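Long-range contacts in adenosyl-chloride synthase (Thermotoga maritima, PDB 2ZBV), which binds adenosine at its subunit interfaces and probably cleaves S-adenosyl-L-methionine, releasing adenosine or a halogenated adenosine: residues A[95-100]-A[156-161]; A[41-46]-A[65-70]; A[215-220]-A[227-232]. One frame throughout, in Å; residues are numbered along the deposited sequence.

Interactions 1 and 2 adjoin in the N-terminal part of the chain, their centres about 12 Å apart, and Arg44 of segment 41-46 touches Leu158, Lys159 and Met160 of segment 156-161. Interaction 3 lies in the C-terminal part, its centre about 29 Å and 31 Å from those of interactions 1 and 2. It is the buried one and joins two parallel strands by backbone hydrogen bonds. Interaction 1 is partly buried and ties the extended segment 156-161 to a helix through one hydroxyl, whereas interaction 2, also partly buried, is wholly apolar between its segments. Interactions 2 and 3 meet different adenosines in equivalent pockets, from the N-terminal and C-terminal side respectively, each completed by another subunit.

Interaction 1. Residues A[95-100]-A[156-161]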
loop_
_atom_site.group_PDB
_atom_site.type_symbol
_atom_site.label_atom_id
_atom_site.label_comp_id
_atom_site.label_asym_id
_atom_site.label_seq_id
_atom_site.Cartn_x
_atom_site.Cartn_y
_atom_site.Cartn_z
ATOM N N VAL A 95 -21.801 3.041 -8.172
ATOM C CA VAL A 95 -20.560 2.269 -8.143
ATOM C C VAL A 95 -20.795 0.769 -8.403
ATOM O O VAL A 95 -19.914 0.073 -8.919
ATOM C CB VAL A 95 -19.781 2.479 -6.802
ATOM C CG1 VAL A 95 -20.536 1.859 -5.611
ATOM C CG2 VAL A 95 -18.382 1.883 -6.926
ATOM N N LEU A 96 -21.992 0.275 -8.082
ATOM C CA LEU A 96 -22.315 -1.139 -8.298
ATOM C C LEU A 96 -22.940 -1.404 -9.663
ATOM O O LEU A 96 -23.458 -2.495 -9.912
ATOM C CB LEU A 96 -23.269 -1.645 -7.210
ATOM C CG LEU A 96 -22.759 -1.555 -5.768
ATOM C CD1 LEU A 96 -23.793 -2.141 -4.812
ATOM C CD2 LEU A 96 -21.423 -2.292 -5.651
ATOM N N THR A 97 -22.880 -0.412 -10.546
ATOM C CA THR A 97 -23.458 -0.527 -11.882
ATOM C C THR A 97 -22.985 -1.728 -12.700
ATOM O O THR A 97 -23.809 -2.472 -13.247
ATOM C CB THR A 97 -23.190 0.743 -12.717
ATOM O OG1 THR A 97 -23.932 1.838 -12.176
ATOM C CG2 THR A 97 -23.604 0.536 -14.168
ATOM N N VAL A 98 -21.669 -1.923 -12.785
ATOM C CA VAL A 98 -21.127 -3.020 -13.580
ATOM C C VAL A 98 -21.434 -4.415 -13.029
ATOM O O VAL A 98 -21.869 -5.285 -13.780
ATOM C CB VAL A 98 -19.596 -2.860 -13.796
ATOM C CG1 VAL A 98 -19.108 -3.875 -14.835
ATOM C CG2 VAL A 98 -19.274 -1.434 -14.270
ATOM N N VAL A 99 -21.222 -4.649 -11.735
ATOM C CA VAL A 99 -21.526 -5.974 -11.191
ATOM C C VAL A 99 -23.019 -6.282 -11.336
ATOM O O VAL A 99 -23.395 -7.416 -11.637
ATOM C CB VAL A 99 -21.141 -6.110 -9.702
ATOM C CG1 VAL A 99 -19.629 -6.189 -9.564
ATOM C CG2 VAL A 99 -21.713 -4.938 -8.895
ATOM N N ALA A 100 -23.858 -5.269 -11.125
ATOM C CA ALA A 100 -25.307 -5.423 -11.260
ATOM C C ALA A 100 -25.665 -5.846 -12.683
ATOM O O ALA A 100 -26.482 -6.739 -12.890
ATOM C CB ALA A 100 -26.011 -4.109 -10.936
ATOM N N GLU A 156 -29.413 3.404 -8.283
ATOM C CA GLU A 156 -28.876 4.377 -9.229
ATOM C C GLU A 156 -27.945 3.684 -10.212
ATOM O O GLU A 156 -27.144 2.837 -9.829
ATOM C CB GLU A 156 -28.117 5.485 -8.494
ATOM C CG GLU A 156 -29.006 6.431 -7.692
ATOM C CD GLU A 156 -29.958 7.226 -8.574
ATOM O OE1 GLU A 156 -29.475 7.954 -9.465
ATOM O OE2 GLU A 156 -31.190 7.122 -8.380
ATOM N N VAL A 157 -28.053 4.050 -11.482
ATOM C CA VAL A 157 -27.226 3.453 -12.518
ATOM C C VAL A 157 -26.392 4.501 -13.239
ATOM O O VAL A 157 -26.879 5.586 -13.542
ATOM C CB VAL A 157 -28.098 2.722 -13.564
ATOM C CG1 VAL A 157 -27.226 2.177 -14.682
ATOM C CG2 VAL A 157 -28.872 1.591 -12.894
ATOM N N LEU A 158 -25.132 4.168 -13.501
ATOM C CA LEU A 158 -24.232 5.064 -14.214
ATOM C C LEU A 158 -24.527 4.968 -15.703
ATOM O O LEU A 158 -24.510 3.876 -16.276
ATOM C CB LEU A 158 -22.771 4.669 -13.980
ATOM C CG LEU A 158 -22.141 4.975 -12.623
ATOM C CD1 LEU A 158 -20.688 4.507 -12.625
ATOM C CD2 LEU A 158 -22.218 6.471 -12.352
ATOM N N LYS A 159 -24.800 6.102 -16.333
ATOM C CA LYS A 159 -25.076 6.100 -17.760
ATOM C C LYS A 159 -23.800 5.733 -18.504
ATOM O O LYS A 159 -22.798 6.438 -18.412
ATOM C CB LYS A 159 -25.575 7.475 -18.217
ATOM C CG LYS A 159 -26.981 7.813 -17.738
ATOM C CD LYS A 159 -27.428 9.181 -18.233
ATOM C CE LYS A 159 -28.842 9.496 -17.770
ATOM N NZ LYS A 159 -28.955 9.436 -16.284
HETATM N N MSE A 160 -23.837 4.620 -19.228
HETATM C CA MSE A 160 -22.677 4.172 -19.986
HETATM C C MSE A 160 -23.075 3.744 -21.386
HETATM O O MSE A 160 -24.066 3.039 -21.567
HETATM C CB MSE A 160 -22.009 2.980 -19.307
HETATM C CG MSE A 160 -21.714 3.152 -17.839
HETATM SE SE MSE A 160 -20.742 1.614 -17.193
HETATM C CE MSE A 160 -19.224 2.533 -16.406
ATOM N N ARG A 161 -22.291 4.161 -22.371
ATOM C CA ARG A 161 -22.550 3.792 -23.755
ATOM C C ARG A 161 -21.966 2.398 -23.963
ATOM O O ARG A 161 -20.751 2.244 -24.101
ATOM C CB ARG A 161 -21.878 4.794 -24.697
ATOM C CG ARG A 161 -21.984 4.447 -26.171
ATOM C CD ARG A 161 -21.187 5.429 -27.014
ATOM N NE ARG A 161 -21.165 5.055 -28.426
ATOM C CZ ARG A 161 -22.239 5.015 -29.210
ATOM N NH1 ARG A 161 -23.434 5.329 -28.725
ATOM N NH2 ARG A 161 -22.116 4.661 -30.481
#
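A single hydrogen bond joins the first turn of helix 97-103 to the extended segment 156-161. Leu158 N donates to Thr97 OG1 over 2.9 Å, and the bond is nearly straight, 163° at the hydrogen. The hydroxyl is also hydrogen-bonded to Gly94 O, so two backbone groups grip it and fix the rotation of the side chain. With chi1 at -68°, OG1 lies beside the backbone N of Thr97 and CG2 is anti to that N, which turns the two branches to different tasks. Leu96, just before, occupies the N-cap position of the helix, and its carbonyl receives Ala100 N.

The remaining contacts are van der Waals packing around the same threonine. Its methyl meets the side chain of Val157 at about a right angle, Thr97 CG2 lying 4.0 Å from Val157 CG1. Leu158 crosses obliquely on the hydroxyl side, its CB 3.6 Å from Thr97 OG1, and its CD1 branch continues to Arg44 of helix 43-54, 3.7 Å from Arg44 CA. Farther along, SE of the poorly ordered selenomethionine Met160 lies 4.3 Å from Thr97 CG2 and slightly farther from Val98 CG2, loose contacts both. Leu96, at the N-cap, packs on Leu50 of helix 43-54 and Phe88 of strand 87-91.

Glu156 N bonds to Asp92 OD1, so the start of the segment is pinned to the loop after strand 87-91. Arg161, at its other end, touches Ile171 and Glu173 of strand 169-177. The contact thus lays a linker between the two beta-sheet regions of the SAM hydroxide adenosyltransferase fold against the helix of a beta-alpha-beta crossover, the one that leads from strand 87-91 to strand 105-110.

Interaction 2. Residues A[41-46]-A[65-70]; sequences FNVRKA and VVVDYG. With ADN (adenosine), chain D.
The backbones come closest at Phe41 and Tyr69, whose CA atoms are 5.6 Å apart, and segment 41-46 runs from an inverse gamma turn centred on Asn42 straight into helix 43-54, with no hydrogen bond crossing to segment 65-70. Asn42 is the N-cap: its OD1 accepts Lys45 N at 2.8 Å, with the donor above the carbonyl plane of the amide.

Val67 carries the packing, each of its methyls taking a different partner. CG1, anti to the backbone N, meets Val43 CG1 at 3.7 Å and lies against the backbone of Phe41 and Asn42. CG2 presses on Ala46 CB, 3.6 Å away, one turn into the helix. Val43 CG1 also reaches the Tyr69 ring in its plane, at the edge, 3.8 Å from CE2. Tyr69 can offer that edge because its CG sits in the crowded position between the backbone N and carbonyl carbon (chi1 59°), which folds the ring back toward the helix. Val67 O, beside the Val43 methyl, is hydrogen-bonded to Asn93 ND2.

The other flank faces adenosine. Phe41 has an unstaggered chi1 of -24° that brings its CE1 to 3.4 Å from C4 of the base, while ribose O2' lies at the ring edge, in its plane. Asp68 N donates to O3' over 2.8 Å, almost straight at 167°, while the Asp68 carboxylate turns to a salt bridge with Arg75. Asp7 OD2 holds both Phe41 N and the ligand, and Leu244 of the second subunit packs on Phe41 and Tyr69. The turn after strand 62-66 and the residues leading into helix 43-54 together form part of the N-terminal-domain side of the intersubunit adenosine pocket.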
loop_
_atom_site.group_PDB
_atom_site.type_symbol
_atom_site.label_atom_id
_atom_site.label_comp_id
_atom_site.label_asym_id
_atom_site.label_seq_id
_atom_site.Cartn_x
_atom_site.Cartn_y
_atom_site.Cartn_z
ATOM N N PHE A 41 -13.271 10.345 -5.651
ATOM C CA PHE A 41 -14.640 10.419 -6.158
ATOM C C PHE A 41 -14.911 9.713 -7.481
ATOM O O PHE A 41 -16.022 9.809 -8.008
ATOM C CB PHE A 41 -15.077 11.890 -6.306
ATOM C CG PHE A 41 -14.322 12.855 -5.418
ATOM C CD1 PHE A 41 -14.255 12.661 -4.043
ATOM C CD2 PHE A 41 -13.656 13.949 -5.972
ATOM C CE1 PHE A 41 -13.536 13.538 -3.236
ATOM C CE2 PHE A 41 -12.932 14.837 -5.170
ATOM C CZ PHE A 41 -12.873 14.628 -3.797
ATOM N N ASN A 42 -13.936 8.991 -8.027
ATOM C CA ASN A 42 -14.169 8.355 -9.324
ATOM C C ASN A 42 -14.964 7.050 -9.261
ATOM O O ASN A 42 -14.404 5.949 -9.389
ATOM C CB ASN A 42 -12.845 8.111 -10.051
ATOM C CG ASN A 42 -13.031 7.959 -11.549
ATOM O OD1 ASN A 42 -14.004 7.365 -12.001
ATOM N ND2 ASN A 42 -12.092 8.489 -12.324
ATOM N N VAL A 43 -16.276 7.180 -9.082
ATOM C CA VAL A 43 -17.147 6.018 -9.000
ATOM C C VAL A 43 -17.158 5.216 -10.301
ATOM O O VAL A 43 -17.264 3.998 -10.278
ATOM C CB VAL A 43 -18.597 6.434 -8.628
ATOM C CG1 VAL A 43 -18.624 7.046 -7.234
ATOM C CG2 VAL A 43 -19.125 7.423 -9.635
ATOM N N ARG A 44 -17.049 5.888 -11.440
ATOM C CA ARG A 44 -17.040 5.169 -12.717
ATOM C C ARG A 44 -15.868 4.186 -12.765
ATOM O O ARG A 44 -16.037 3.023 -13.145
ATOM C CB ARG A 44 -16.939 6.143 -13.895
ATOM C CG ARG A 44 -17.014 5.452 -15.263
ATOM C CD ARG A 44 -17.127 6.468 -16.390
ATOM N NE ARG A 44 -18.310 7.316 -16.244
ATOM C CZ ARG A 44 -19.562 6.901 -16.423
ATOM N NH1 ARG A 44 -19.810 5.643 -16.763
ATOM N NH2 ARG A 44 -20.572 7.746 -16.251
ATOM N N LYS A 45 -14.683 4.659 -12.385
ATOM C CA LYS A 45 -13.487 3.813 -12.371
ATOM C C LYS A 45 -13.664 2.681 -11.357
ATOM O O LYS A 45 -13.385 1.512 -11.643
ATOM C CB LYS A 45 -12.254 4.648 -12.003
ATOM C CG LYS A 45 -11.112 3.840 -11.378
ATOM C CD LYS A 45 -10.569 2.788 -12.323
ATOM C CE LYS A 45 -9.298 3.258 -12.999
ATOM N NZ LYS A 45 -8.178 3.498 -12.037
ATOM N N ALA A 46 -14.129 3.031 -10.169
ATOM C CA ALA A 46 -14.345 2.030 -9.132
ATOM C C ALA A 46 -15.326 0.933 -9.587
ATOM O O ALA A 46 -15.126 -0.240 -9.278
ATOM C CB ALA A 46 -14.863 2.705 -7.851
ATOM N N VAL A 65 -17.390 -1.525 -0.606
ATOM C CA VAL A 65 -17.030 -0.569 -1.643
ATOM C C VAL A 65 -17.418 0.847 -1.253
ATOM O O VAL A 65 -18.596 1.194 -1.242
ATOM C CB VAL A 65 -17.725 -0.937 -2.970
ATOM C CG1 VAL A 65 -17.171 -0.085 -4.115
ATOM C CG2 VAL A 65 -17.541 -2.425 -3.245
ATOM N N VAL A 66 -16.418 1.666 -0.952
ATOM C CA VAL A 66 -16.685 3.025 -0.531
ATOM C C VAL A 66 -15.954 4.136 -1.284
ATOM O O VAL A 66 -14.834 4.520 -0.935
ATOM C CB VAL A 66 -16.409 3.198 0.990
ATOM C CG1 VAL A 66 -16.897 4.565 1.459
ATOM C CG2 VAL A 66 -17.115 2.098 1.782
ATOM N N VAL A 67 -16.611 4.623 -2.330
ATOM C CA VAL A 67 -16.164 5.762 -3.143
ATOM C C VAL A 67 -17.492 6.489 -2.992
ATOM O O VAL A 67 -18.451 6.249 -3.733
ATOM C CB VAL A 67 -15.900 5.370 -4.599
ATOM C CG1 VAL A 67 -15.447 6.597 -5.391
ATOM C CG2 VAL A 67 -14.829 4.287 -4.649
ATOM N N ASP A 68 -17.535 7.377 -2.010
ATOM C CA ASP A 68 -18.780 8.021 -1.627
ATOM C C ASP A 68 -18.752 9.546 -1.477
ATOM O O ASP A 68 -18.808 10.068 -0.370
ATOM C CB ASP A 68 -19.177 7.321 -0.317
ATOM C CG ASP A 68 -20.549 7.673 0.171
ATOM O OD1 ASP A 68 -21.391 8.137 -0.628
ATOM O OD2 ASP A 68 -20.778 7.444 1.379
ATOM N N TYR A 69 -18.694 10.266 -2.594
ATOM C CA TYR A 69 -18.654 11.731 -2.536
ATOM C C TYR A 69 -19.928 12.319 -1.931
ATOM O O TYR A 69 -19.918 13.439 -1.421
ATOM C CB TYR A 69 -18.438 12.308 -3.941
ATOM C CG TYR A 69 -19.523 11.913 -4.927
ATOM C CD1 TYR A 69 -20.696 12.657 -5.045
ATOM C CD2 TYR A 69 -19.386 10.771 -5.714
ATOM C CE1 TYR A 69 -21.714 12.271 -5.924
ATOM C CE2 TYR A 69 -20.391 10.372 -6.590
ATOM C CZ TYR A 69 -21.551 11.123 -6.690
ATOM O OH TYR A 69 -22.551 10.707 -7.539
ATOM N N GLY A 70 -21.024 11.566 -1.986
ATOM C CA GLY A 70 -22.287 12.053 -1.447
ATOM C C GLY A 70 -22.520 11.633 -0.010
ATOM O O GLY A 70 -23.648 11.670 0.492
HETATM O "O5'" ADN D . -16.616 8.954 3.762
HETATM C "C5'" ADN D . -15.605 8.585 2.818
HETATM C "C4'" ADN D . -15.878 9.277 1.485
HETATM O "O4'" ADN D . -15.825 10.732 1.598
HETATM C "C3'" ADN D . -14.848 8.908 0.392
HETATM O "O3'" ADN D . -15.280 7.767 -0.347
HETATM C "C2'" ADN D . -14.758 10.200 -0.451
HETATM O "O2'" ADN D . -15.171 9.979 -1.800
HETATM C "C1'" ADN D . -15.656 11.216 0.250
HETATM N N9 ADN D . -15.011 12.541 0.252
HETATM C C8 ADN D . -13.872 12.891 0.947
HETATM N N7 ADN D . -13.569 14.133 0.724
HETATM C C5 ADN D . -14.478 14.667 -0.121
HETATM C C6 ADN D . -14.664 15.947 -0.714
HETATM N N6 ADN D . -13.781 16.986 -0.449
HETATM N N1 ADN D . -15.720 16.126 -1.539
HETATM C C2 ADN D . -16.591 15.133 -1.810
HETATM N N3 ADN D . -16.451 13.917 -1.272
HETATM C C4 ADN D . -15.424 13.646 -0.436
#

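Interaction 3. Residues A[215-220]-A[227-232]. With ADN (adenosine), chain F.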
loop_
_atom_site.group_PDB
_atom_site.type_symbol
_atom_site.label_atom_id
_atom_site.label_comp_id
_atom_site.label_asym_id
_atom_site.label_seq_id
_atom_site.Cartn_x
_atom_site.Cartn_y
_atom_site.Cartn_z
ATOM N N ALA A 215 -0.460 -4.798 -33.497
ATOM C CA ALA A 215 -0.518 -6.236 -33.699
ATOM C C ALA A 215 -1.394 -6.865 -32.631
ATOM O O ALA A 215 -1.353 -6.464 -31.468
ATOM C CB ALA A 215 0.878 -6.833 -33.636
ATOM N N VAL A 216 -2.208 -7.830 -33.037
ATOM C CA VAL A 216 -3.070 -8.543 -32.106
ATOM C C VAL A 216 -2.189 -9.675 -31.591
ATOM O O VAL A 216 -1.792 -10.558 -32.353
ATOM C CB VAL A 216 -4.304 -9.109 -32.822
ATOM C CG1 VAL A 216 -5.180 -9.866 -31.837
ATOM C CG2 VAL A 216 -5.084 -7.977 -33.467
ATOM N N ALA A 217 -1.866 -9.641 -30.303
ATOM C CA ALA A 217 -0.989 -10.651 -29.728
ATOM C C ALA A 217 -1.468 -11.190 -28.392
ATOM O O ALA A 217 -2.361 -10.631 -27.765
ATOM C CB ALA A 217 0.421 -10.079 -29.581
ATOM N N LYS A 218 -0.855 -12.289 -27.968
ATOM C CA LYS A 218 -1.191 -12.929 -26.708
ATOM C C LYS A 218 -0.376 -12.352 -25.558
ATOM O O LYS A 218 -0.922 -12.022 -24.502
ATOM C CB LYS A 218 -0.927 -14.433 -26.796
ATOM C CG LYS A 218 -1.794 -15.173 -27.799
ATOM C CD LYS A 218 -1.422 -16.649 -27.833
ATOM C CE LYS A 218 -2.283 -17.425 -28.819
ATOM N NZ LYS A 218 -1.850 -18.853 -28.899
ATOM N N ALA A 219 0.932 -12.225 -25.771
ATOM C CA ALA A 219 1.833 -11.720 -24.739
ATOM C C ALA A 219 2.589 -10.465 -25.164
ATOM O O ALA A 219 2.827 -10.242 -26.352
ATOM C CB ALA A 219 2.828 -12.816 -24.347
ATOM N N PHE A 220 2.974 -9.655 -24.181
ATOM C CA PHE A 220 3.704 -8.417 -24.443
ATOM C C PHE A 220 4.962 -8.712 -25.261
ATOM O O PHE A 220 5.291 -7.991 -26.214
ATOM C CB PHE A 220 4.115 -7.753 -23.122
ATOM C CG PHE A 220 2.974 -7.545 -22.165
ATOM C CD1 PHE A 220 1.997 -6.584 -22.418
ATOM C CD2 PHE A 220 2.874 -8.319 -21.006
ATOM C CE1 PHE A 220 0.933 -6.392 -21.534
ATOM C CE2 PHE A 220 1.818 -8.136 -20.116
ATOM C CZ PHE A 220 0.843 -7.169 -20.381
ATOM N N GLU A 227 6.949 -1.680 -29.043
ATOM C CA GLU A 227 5.857 -1.765 -30.015
ATOM C C GLU A 227 4.480 -1.940 -29.365
ATOM O O GLU A 227 4.360 -2.523 -28.287
ATOM C CB GLU A 227 6.093 -2.933 -30.979
ATOM C CG GLU A 227 7.312 -2.789 -31.873
ATOM C CD GLU A 227 7.315 -1.494 -32.666
ATOM O OE1 GLU A 227 6.262 -1.130 -33.235
ATOM O OE2 GLU A 227 8.378 -0.842 -32.728
ATOM N N LEU A 228 3.449 -1.440 -30.045
ATOM C CA LEU A 228 2.063 -1.530 -29.578
ATOM C C LEU A 228 1.441 -2.898 -29.855
ATOM O O LEU A 228 1.765 -3.550 -30.847
ATOM C CB LEU A 228 1.198 -0.471 -30.271
ATOM C CG LEU A 228 1.268 0.980 -29.798
ATOM C CD1 LEU A 228 0.743 1.894 -30.905
ATOM C CD2 LEU A 228 0.456 1.147 -28.512
ATOM N N LEU A 229 0.540 -3.325 -28.977
ATOM C CA LEU A 229 -0.145 -4.595 -29.153
ATOM C C LEU A 229 -1.540 -4.530 -28.555
ATOM O O LEU A 229 -1.797 -3.776 -27.609
ATOM C CB LEU A 229 0.618 -5.746 -28.487
ATOM C CG LEU A 229 0.761 -5.705 -26.959
ATOM C CD1 LEU A 229 0.682 -7.111 -26.375
ATOM C CD2 LEU A 229 2.077 -5.036 -26.598
ATOM N N VAL A 230 -2.437 -5.325 -29.124
ATOM C CA VAL A 230 -3.806 -5.416 -28.642
ATOM C C VAL A 230 -3.947 -6.838 -28.130
ATOM O O VAL A 230 -3.579 -7.793 -28.816
ATOM C CB VAL A 230 -4.825 -5.159 -29.779
ATOM C CG1 VAL A 230 -6.193 -5.668 -29.380
ATOM C CG2 VAL A 230 -4.892 -3.664 -30.083
ATOM N N HIS A 231 -4.462 -6.989 -26.918
ATOM C CA HIS A 231 -4.613 -8.321 -26.361
ATOM C C HIS A 231 -5.728 -8.355 -25.324
ATOM O O HIS A 231 -6.300 -7.315 -24.972
ATOM C CB HIS A 231 -3.296 -8.756 -25.712
ATOM C CG HIS A 231 -2.967 -7.998 -24.464
ATOM N ND1 HIS A 231 -2.904 -8.597 -23.225
ATOM C CD2 HIS A 231 -2.724 -6.681 -24.257
ATOM C CE1 HIS A 231 -2.634 -7.684 -22.309
ATOM N NE2 HIS A 231 -2.520 -6.513 -22.908
ATOM N N PRO A 232 -6.075 -9.557 -24.843
ATOM C CA PRO A 232 -7.134 -9.638 -23.834
ATOM C C PRO A 232 -6.471 -9.540 -22.460
ATOM O O PRO A 232 -5.553 -10.305 -22.179
ATOM C CB PRO A 232 -7.740 -11.012 -24.085
ATOM C CG PRO A 232 -6.543 -11.833 -24.498
ATOM C CD PRO A 232 -5.777 -10.888 -25.413
HETATM O "O5'" ADN F . 1.772 -10.705 -15.318
HETATM C "C5'" ADN F . 2.323 -9.687 -14.494
HETATM C "C4'" ADN F . 3.595 -9.168 -15.153
HETATM O "O4'" ADN F . 3.314 -8.576 -16.446
HETATM C "C3'" ADN F . 4.283 -8.067 -14.319
HETATM O "O3'" ADN F . 5.244 -8.638 -13.446
HETATM C "C2'" ADN F . 4.882 -7.113 -15.390
HETATM O "O2'" ADN F . 6.316 -7.027 -15.290
HETATM C "C1'" ADN F . 4.430 -7.692 -16.738
HETATM N N9 ADN F . 3.983 -6.617 -17.637
HETATM C C8 ADN F . 2.878 -5.818 -17.461
HETATM N N7 ADN F . 2.778 -4.970 -18.437
HETATM C C5 ADN F . 3.799 -5.156 -19.302
HETATM C C6 ADN F . 4.210 -4.542 -20.525
HETATM N N6 ADN F . 3.486 -3.500 -21.060
HETATM N N1 ADN F . 5.321 -5.001 -21.142
HETATM C C2 ADN F . 6.036 -6.014 -20.634
HETATM N N3 ADN F . 5.683 -6.613 -19.492
HETATM C C4 ADN F . 4.588 -6.221 -18.804
HETATM O O HOH W 1 2.546 -3.635 -33.310
#
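Adenine lies over one face of the Phe220 ring, its C5 3.5 Å above the plane and over the ring centre. The imidazole of His231 approaches Phe220 obliquely, the planes at 69°, with His231 NE2 3.7 Å from Phe220 CE1. Leu229, also oblique to the phenyl ring, places CD1 3.8 Å from Phe220 CA, its CG in the crowded position between backbone N and carbonyl carbon. Thr125 of the third subunit packs on both rings.

Strands 210-216 and 228-232 pair in parallel: Val230 N donates to Ala215 O at 2.8 Å, and Ala217 N to Val230 O at 2.9 Å. Val216 and Val230 point to the same sheet face, against Val203, while Ala215 and Leu229 share the other. A water bridges Ala215 N and Leu228 O. Ala217 O comes tightly, at 2.9 Å, onto His231 CB.

An alanine in place of Phe220 would remove the ring under adenine and its contact with His231 NE2, and would probably weaken the hold on the base and loosen the packing of the imidazole. His231 ND1 is buried without a hydrogen-bonding partner and NE2 has a weak bond to Glu239, consistent with a neutral ring protonated at NE2. Phe220 thus probably holds the base mainly by dispersion, while Asn182, Val242, Leu244 and the third subunit supply hydrogen bonds.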